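Local coordinates for salmonella typhimurium DB7155 bacteriophage DET7 tailspike (Bacteriophage, PDB 2V5I), which probably binds and hydrolyses the O-antigen of the Salmonella surface as the receptor-binding tailspike of the phage, at residues Y313-V324 with D340-N348. Residues are numbered along the deposited sequence; the frame is centred on the assembly and turned at random.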
loop_
_atom_site.group_PDB
_atom_site.type_symbol
_atom_site.label_atom_id
_atom_site.label_comp_id
_atom_site.label_asym_id
_atom_site.label_seq_id
_atom_site.Cartn_x
_atom_site.Cartn_y
_atom_site.Cartn_z
ATOM N N TYR A 313 -32.757 5.621 5.573
ATOM C CA TYR A 313 -31.471 5.309 6.220
ATOM C C TYR A 313 -31.464 5.981 7.577
ATOM O O TYR A 313 -31.414 7.225 7.642
ATOM C CB TYR A 313 -30.285 5.865 5.432
ATOM C CG TYR A 313 -30.081 5.146 4.121
ATOM C CD1 TYR A 313 -29.514 3.872 4.094
ATOM C CD2 TYR A 313 -30.532 5.692 2.958
ATOM C CE1 TYR A 313 -29.344 3.207 2.897
ATOM C CE2 TYR A 313 -30.411 5.010 1.749
ATOM C CZ TYR A 313 -29.813 3.773 1.740
ATOM O OH TYR A 313 -29.671 3.118 0.538
ATOM N N PRO A 314 -31.426 5.201 8.676
ATOM C CA PRO A 314 -31.234 5.777 10.002
ATOM C C PRO A 314 -29.946 6.606 10.140
ATOM O O PRO A 314 -29.012 6.488 9.320
ATOM C CB PRO A 314 -31.146 4.563 10.927
ATOM C CG PRO A 314 -31.790 3.456 10.170
ATOM C CD PRO A 314 -31.555 3.737 8.742
ATOM N N PHE A 315 -29.893 7.440 11.156
ATOM C CA PHE A 315 -28.711 8.231 11.395
ATOM C C PHE A 315 -27.489 7.295 11.549
ATOM O O PHE A 315 -27.574 6.219 12.155
ATOM C CB PHE A 315 -28.831 9.151 12.612
ATOM C CG PHE A 315 -29.758 10.331 12.401
ATOM C CD1 PHE A 315 -29.640 11.144 11.286
ATOM C CD2 PHE A 315 -30.706 10.657 13.351
ATOM C CE1 PHE A 315 -30.455 12.254 11.095
ATOM C CE2 PHE A 315 -31.562 11.801 13.162
ATOM C CZ PHE A 315 -31.429 12.577 12.070
ATOM N N HIS A 316 -26.409 7.706 10.880
ATOM C CA HIS A 316 -25.144 6.989 10.842
ATOM C C HIS A 316 -25.154 5.810 9.843
ATOM O O HIS A 316 -24.206 5.037 9.812
ATOM C CB HIS A 316 -24.635 6.586 12.229
ATOM C CG HIS A 316 -24.425 7.754 13.143
ATOM N ND1 HIS A 316 -23.564 8.790 12.858
ATOM C CD2 HIS A 316 -24.982 8.043 14.340
ATOM C CE1 HIS A 316 -23.597 9.666 13.853
ATOM N NE2 HIS A 316 -24.456 9.235 14.769
ATOM N N GLN A 317 -26.217 5.695 9.050
ATOM C CA GLN A 317 -26.350 4.589 8.077
ATOM C C GLN A 317 -26.436 5.056 6.598
ATOM O O GLN A 317 -26.854 4.289 5.742
ATOM C CB GLN A 317 -27.525 3.660 8.458
ATOM C CG GLN A 317 -27.345 3.110 9.850
ATOM C CD GLN A 317 -28.239 1.944 10.157
ATOM O OE1 GLN A 317 -28.682 1.232 9.263
ATOM N NE2 GLN A 317 -28.511 1.744 11.444
ATOM N N LEU A 318 -26.067 6.295 6.288
ATOM C CA LEU A 318 -26.096 6.738 4.893
ATOM C C LEU A 318 -25.109 5.970 4.025
ATOM O O LEU A 318 -24.015 5.627 4.493
ATOM C CB LEU A 318 -25.839 8.224 4.758
ATOM C CG LEU A 318 -26.981 9.145 5.240
ATOM C CD1 LEU A 318 -26.431 10.580 5.325
ATOM C CD2 LEU A 318 -28.222 9.076 4.384
ATOM N N PRO A 319 -25.495 5.708 2.771
ATOM C CA PRO A 319 -24.556 5.064 1.802
ATOM C C PRO A 319 -23.578 6.057 1.195
ATOM O O PRO A 319 -23.624 6.391 0.002
ATOM C CB PRO A 319 -25.517 4.487 0.776
ATOM C CG PRO A 319 -26.573 5.484 0.712
ATOM C CD PRO A 319 -26.803 5.951 2.143
ATOM N N ASN A 320 -22.697 6.591 2.053
ATOM C CA ASN A 320 -21.820 7.671 1.646
ATOM C C ASN A 320 -20.816 7.256 0.622
ATOM O O ASN A 320 -20.408 8.055 -0.209
ATOM C CB ASN A 320 -21.245 8.454 2.841
ATOM C CG ASN A 320 -20.808 7.574 4.006
ATOM O OD1 ASN A 320 -20.465 6.426 3.833
ATOM N ND2 ASN A 320 -20.843 8.133 5.226
ATOM N N ASN A 321 -20.400 5.993 0.707
ATOM C CA ASN A 321 -19.586 5.347 -0.317
ATOM C C ASN A 321 -18.338 6.096 -0.767
ATOM O O ASN A 321 -18.024 6.146 -1.998
ATOM C CB ASN A 321 -20.448 5.032 -1.552
ATOM C CG ASN A 321 -19.840 3.878 -2.398
ATOM O OD1 ASN A 321 -19.054 3.040 -1.890
ATOM N ND2 ASN A 321 -20.116 3.901 -3.680
ATOM N N HIS A 322 -17.599 6.642 0.191
ATOM C CA HIS A 322 -16.324 7.235 -0.203
ATOM C C HIS A 322 -15.295 6.162 -0.568
ATOM O O HIS A 322 -15.319 5.061 -0.037
ATOM C CB HIS A 322 -15.804 8.150 0.901
ATOM C CG HIS A 322 -16.761 9.251 1.238
ATOM N ND1 HIS A 322 -17.218 10.143 0.296
ATOM C CD2 HIS A 322 -17.370 9.608 2.419
ATOM C CE1 HIS A 322 -18.095 10.972 0.853
ATOM N NE2 HIS A 322 -18.184 10.686 2.142
ATOM N N LEU A 323 -14.393 6.502 -1.492
ATOM C CA LEU A 323 -13.325 5.625 -1.899
ATOM C C LEU A 323 -12.085 6.003 -1.072
ATOM O O LEU A 323 -11.404 6.999 -1.350
ATOM C CB LEU A 323 -13.046 5.751 -3.399
ATOM C CG LEU A 323 -11.877 4.950 -3.961
ATOM C CD1 LEU A 323 -11.991 3.486 -3.645
ATOM C CD2 LEU A 323 -11.835 5.169 -5.488
ATOM N N VAL A 324 -11.825 5.206 -0.040
ATOM C CA VAL A 324 -10.779 5.462 0.959
ATOM C C VAL A 324 -9.722 4.394 0.849
ATOM O O VAL A 324 -10.017 3.214 1.068
ATOM C CB VAL A 324 -11.361 5.452 2.412
ATOM C CG1 VAL A 324 -10.265 5.709 3.450
ATOM C CG2 VAL A 324 -12.435 6.498 2.539
ATOM N N ASP A 340 -18.682 7.208 9.456
ATOM C CA ASP A 340 -20.000 6.571 9.690
ATOM C C ASP A 340 -20.583 6.104 8.360
ATOM O O ASP A 340 -19.943 6.297 7.290
ATOM C CB ASP A 340 -20.964 7.465 10.490
ATOM C CG ASP A 340 -21.680 8.568 9.665
ATOM O OD1 ASP A 340 -21.486 8.645 8.446
ATOM O OD2 ASP A 340 -22.428 9.398 10.322
ATOM N N GLY A 341 -21.727 5.431 8.391
ATOM C CA GLY A 341 -22.436 5.069 7.205
ATOM C C GLY A 341 -22.580 3.588 7.012
ATOM O O GLY A 341 -22.070 2.807 7.802
ATOM N N SER A 342 -23.334 3.217 5.997
ATOM C CA SER A 342 -23.554 1.816 5.619
ATOM C C SER A 342 -22.934 1.487 4.271
ATOM O O SER A 342 -22.796 2.349 3.388
ATOM C CB SER A 342 -25.036 1.475 5.642
ATOM O OG SER A 342 -25.792 2.087 4.588
ATOM N N GLY A 343 -22.586 0.206 4.088
ATOM C CA GLY A 343 -22.038 -0.223 2.837
ATOM C C GLY A 343 -20.597 0.178 2.701
ATOM O O GLY A 343 -20.005 0.814 3.586
ATOM N N GLY A 344 -20.010 -0.220 1.597
ATOM C CA GLY A 344 -18.716 0.308 1.214
ATOM C C GLY A 344 -17.488 -0.470 1.694
ATOM O O GLY A 344 -17.591 -1.489 2.372
ATOM N N TYR A 345 -16.336 0.070 1.268
ATOM C CA TYR A 345 -15.001 -0.546 1.427
ATOM C C TYR A 345 -14.004 0.480 1.919
ATOM O O TYR A 345 -14.055 1.657 1.508
ATOM C CB TYR A 345 -14.541 -1.167 0.097
ATOM C CG TYR A 345 -15.425 -2.334 -0.316
ATOM C CD1 TYR A 345 -16.622 -2.121 -0.969
ATOM C CD2 TYR A 345 -15.146 -3.625 0.064
ATOM C CE1 TYR A 345 -17.477 -3.181 -1.292
ATOM C CE2 TYR A 345 -15.973 -4.687 -0.271
ATOM C CZ TYR A 345 -17.216 -4.421 -0.880
ATOM O OH TYR A 345 -18.058 -5.444 -1.206
ATOM N N VAL A 346 -13.084 0.059 2.778
ATOM C CA VAL A 346 -11.974 0.900 3.243
ATOM C C VAL A 346 -10.746 -0.016 3.163
ATOM O O VAL A 346 -10.822 -1.173 3.553
ATOM C CB VAL A 346 -12.181 1.300 4.695
ATOM C CG1 VAL A 346 -10.980 2.023 5.225
ATOM C CG2 VAL A 346 -13.389 2.146 4.800
ATOM N N SER A 347 -9.660 0.437 2.517
ATOM C CA SER A 347 -8.474 -0.401 2.388
ATOM C C SER A 347 -7.174 0.361 2.569
ATOM O O SER A 347 -7.072 1.554 2.307
ATOM C CB SER A 347 -8.383 -1.059 0.990
ATOM O OG SER A 347 -8.531 -0.082 -0.052
ATOM N N ASN A 348 -6.185 -0.354 3.087
ATOM C CA ASN A 348 -4.840 0.141 3.088
ATOM C C ASN A 348 -4.733 1.443 3.875
ATOM O O ASN A 348 -4.317 2.497 3.364
ATOM C CB ASN A 348 -4.297 0.261 1.659
ATOM C CG ASN A 348 -4.542 -1.013 0.831
ATOM O OD1 ASN A 348 -4.482 -2.155 1.339
ATOM N ND2 ASN A 348 -4.896 -0.820 -0.431
HETATM O O HOH W 1 -24.591 8.340 7.885
HETATM O O HOH W 2 -21.163 3.284 1.480
HETATM O O HOH W 3 -16.808 2.725 -0.181
HETATM O O HOH W 4 -15.614 4.055 2.748
HETATM O O HOH W 5 -13.107 2.353 -0.896
HETATM O O HOH W 6 -11.015 0.717 -0.696
#
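D340, S342 and V324 bury the most surface where the loop running through 313-322 lies against the corner between strands 335-342 and 345-352. D340 is held through its carboxylate and backbone O. Its OD2 accepts a hydrogen bond from ND1 of H316 (2.8 Å, 161° at the hydrogen), received on the anti side of the carboxylate and close to the plane of the imidazole, although ring and carboxylate are turned 70° apart. Its backbone O takes a nearly straight bond from ND2 of N320 (2.9 Å), a donor that stands above the carbonyl plane. With CG of D340 lodged between the backbone N and the carbonyl carbon (chi1 80°), the carboxylate faces the H316 turn, and further bonds from the backbone N of S294 and D295 fix its rotation. S342 is gripped through main chain and side chain at once: N bonds to O of L318 (2.9 Å), while OG donates to O of Q317 (2.7 Å) from above that carbonyl plane. Between them, G341 has no side chain; O of L318 and OD1 of N320 fill the space where one would begin. Beyond the corner a water accepts from N of V324 and donates to O of Y345. V324 lies side by side with V346, CG1 of V324 4.2 Å from CG1 of V346, and N of S347 bonds to O of V324 (3.2 Å). Stacked side chains on neighbouring parallel strands, 323-330 and 345-352, are characteristic of the right-handed parallel beta-helix of P22-type tailspikes, here with a long loop folded back over the next coil.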